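Local structure of DNA polymerase III, beta subunit (Thermotoga maritima, 1VPK) at residues E290-E295 / M301-K306. The protein probably encircles DNA as a ring-shaped head-to-tail homodimer and tethers DNA polymerases to it, making replication processive. Sequence-based numbering, arbitrary orientation.
Sequences ESVKFE and MRLVSK
Lys293 pairs with Val304 and Glu295 with Arg302 as hydrogen-bonded pairs of an antiparallel beta hairpin, each closed by two backbone bonds; Lys293 N to Val304 O measures 2.9 Å. Towards the open end, Ser305 takes over with its side chain: OG lies anti to the backbone N (chi1 -170°) and donates to Ser291 O at 2.8 Å, while a water joins Ser291 OG to Val304 O.

The charges share one face. Glu295 OE1 receives Arg302 NH1 on its syn lone pair at 3.0 Å, the carboxylate and guanidinium planes 30° apart; OE2 takes a weak bond from Lys293 NZ, also 3.0 Å. Val304 CG2 packs 3.9 Å from Glu295 OE2.

Phe294, Leu303 and Met301 fill the other face, which helix 271-285 covers at Leu303. Met301 SD meets the Phe294 ring at its edge, 3.4 Å from CD2, a Met-aromatic contact, and Leu303 CD2 lies equally close to Phe294 CE2.

A leucine in place of Arg302 would probably leave Glu295 OE1 without its charged mate and its carboxylate freer to turn.

Chemically, then, the hairpin is two-sided: apolar against helix 271-285 of the C-terminal domain, and bridged opposite by a carboxylate shared between two cations.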
loop_
_atom_site.group_PDB
_atom_site.type_symbol
_atom_site.label_atom_id
_atom_site.label_comp_id
_atom_site.label_asym_id
_atom_site.label_seq_id
_atom_site.Cartn_x
_atom_site.Cartn_y
_atom_site.Cartn_z
ATOM N N GLU A 290 0.881 -23.743 2.473
ATOM C CA GLU A 290 1.824 -23.046 1.553
ATOM C C GLU A 290 2.271 -23.978 0.439
ATOM O O GLU A 290 3.463 -24.044 0.063
ATOM C CB GLU A 290 3.044 -22.504 2.312
ATOM C CG GLU A 290 2.724 -21.769 3.600
ATOM C CD GLU A 290 1.993 -20.441 3.418
ATOM O OE1 GLU A 290 2.116 -19.836 2.343
ATOM O OE2 GLU A 290 1.321 -19.972 4.370
ATOM N N SER A 291 1.304 -24.714 -0.098
ATOM C CA SER A 291 1.599 -25.779 -1.061
ATOM C C SER A 291 0.514 -25.883 -2.099
ATOM O O SER A 291 -0.631 -25.748 -1.756
ATOM C CB SER A 291 1.674 -27.096 -0.311
ATOM O OG SER A 291 1.529 -28.192 -1.180
ATOM N N VAL A 292 0.894 -26.093 -3.363
ATOM C CA VAL A 292 -0.017 -26.479 -4.413
ATOM C C VAL A 292 0.558 -27.741 -5.051
ATOM O O VAL A 292 1.740 -27.798 -5.344
ATOM C CB VAL A 292 -0.231 -25.366 -5.461
ATOM C CG1 VAL A 292 1.111 -24.854 -6.085
ATOM C CG2 VAL A 292 -1.176 -25.825 -6.625
ATOM N N LYS A 293 -0.289 -28.752 -5.191
ATOM C CA LYS A 293 -0.010 -29.972 -5.952
ATOM C C LYS A 293 -0.569 -29.818 -7.362
ATOM O O LYS A 293 -1.764 -29.492 -7.552
ATOM C CB LYS A 293 -0.673 -31.157 -5.259
ATOM C CG LYS A 293 -0.402 -32.493 -5.917
ATOM C CD LYS A 293 -0.986 -33.643 -5.120
ATOM C CE LYS A 293 -2.498 -33.563 -5.099
ATOM N NZ LYS A 293 -3.102 -34.856 -4.638
ATOM N N PHE A 294 0.322 -30.010 -8.342
ATOM C CA PHE A 294 -0.027 -30.061 -9.746
ATOM C C PHE A 294 -0.197 -31.512 -10.114
ATOM O O PHE A 294 0.702 -32.312 -9.860
ATOM C CB PHE A 294 1.079 -29.462 -10.614
ATOM C CG PHE A 294 1.215 -27.976 -10.481
ATOM C CD1 PHE A 294 1.739 -27.419 -9.365
ATOM C CD2 PHE A 294 0.820 -27.136 -11.476
ATOM C CE1 PHE A 294 1.847 -26.059 -9.246
ATOM C CE2 PHE A 294 0.947 -25.783 -11.347
ATOM C CZ PHE A 294 1.471 -25.264 -10.250
ATOM N N GLU A 295 -1.369 -31.832 -10.662
ATOM C CA GLU A 295 -1.697 -33.121 -11.256
ATOM C C GLU A 295 -1.806 -32.840 -12.753
ATOM O O GLU A 295 -2.811 -32.305 -13.263
ATOM C CB GLU A 295 -3.001 -33.660 -10.688
ATOM C CG GLU A 295 -2.931 -33.896 -9.204
ATOM C CD GLU A 295 -4.284 -34.143 -8.583
ATOM O OE1 GLU A 295 -5.311 -34.055 -9.262
ATOM O OE2 GLU A 295 -4.320 -34.449 -7.391
ATOM N N MET A 301 -4.325 -29.636 -16.277
ATOM C CA MET A 301 -3.537 -29.709 -15.098
ATOM C C MET A 301 -4.481 -29.299 -13.986
ATOM O O MET A 301 -5.151 -28.283 -14.128
ATOM C CB MET A 301 -2.398 -28.713 -15.293
ATOM C CG MET A 301 -1.419 -28.660 -14.272
ATOM S SD MET A 301 0.015 -27.678 -14.774
ATOM C CE MET A 301 -0.587 -26.037 -15.045
ATOM N N ARG A 302 -4.591 -30.096 -12.923
ATOM C CA ARG A 302 -5.359 -29.701 -11.737
ATOM C C ARG A 302 -4.416 -29.167 -10.678
ATOM O O ARG A 302 -3.367 -29.771 -10.420
ATOM C CB ARG A 302 -6.131 -30.888 -11.154
ATOM C CG ARG A 302 -7.101 -31.603 -12.145
ATOM C CD ARG A 302 -7.571 -32.942 -11.568
ATOM N NE ARG A 302 -8.850 -32.842 -10.867
ATOM C CZ ARG A 302 -9.182 -33.478 -9.731
ATOM N NH1 ARG A 302 -8.313 -34.248 -9.074
ATOM N NH2 ARG A 302 -10.393 -33.302 -9.198
ATOM N N LEU A 303 -4.775 -28.041 -10.067
ATOM C CA LEU A 303 -4.014 -27.470 -8.980
ATOM C C LEU A 303 -4.802 -27.727 -7.696
ATOM O O LEU A 303 -5.979 -27.398 -7.620
ATOM C CB LEU A 303 -3.773 -25.950 -9.131
ATOM C CG LEU A 303 -3.108 -25.276 -10.340
ATOM C CD1 LEU A 303 -2.232 -24.123 -9.976
ATOM C CD2 LEU A 303 -2.399 -26.230 -11.222
ATOM N N VAL A 304 -4.149 -28.292 -6.685
ATOM C CA VAL A 304 -4.837 -28.722 -5.499
ATOM C C VAL A 304 -4.151 -28.156 -4.276
ATOM O O VAL A 304 -2.920 -28.287 -4.137
ATOM C CB VAL A 304 -4.866 -30.260 -5.407
ATOM C CG1 VAL A 304 -5.508 -30.736 -4.062
ATOM C CG2 VAL A 304 -5.588 -30.821 -6.603
ATOM N N SER A 305 -4.923 -27.536 -3.392
ATOM C CA SER A 305 -4.391 -27.142 -2.071
ATOM C C SER A 305 -5.359 -27.535 -0.953
ATOM O O SER A 305 -6.578 -27.522 -1.119
ATOM C CB SER A 305 -4.017 -25.645 -2.067
ATOM O OG SER A 305 -3.292 -25.295 -0.885
ATOM N N LYS A 306 -4.811 -27.935 0.198
ATOM C CA LYS A 306 -5.637 -28.392 1.300
ATOM C C LYS A 306 -5.149 -27.760 2.569
ATOM O O LYS A 306 -3.953 -27.579 2.764
ATOM C CB LYS A 306 -5.620 -29.909 1.460
ATOM C CG LYS A 306 -5.893 -30.668 0.209
ATOM C CD LYS A 306 -5.859 -32.196 0.427
ATOM C CE LYS A 306 -5.990 -32.918 -0.955
ATOM N NZ LYS A 306 -6.426 -34.352 -0.770
HETATM O O HOH W 1 -1.989 -28.016 0.382
HETATM O O HOH W 2 -1.092 -29.180 -2.008
#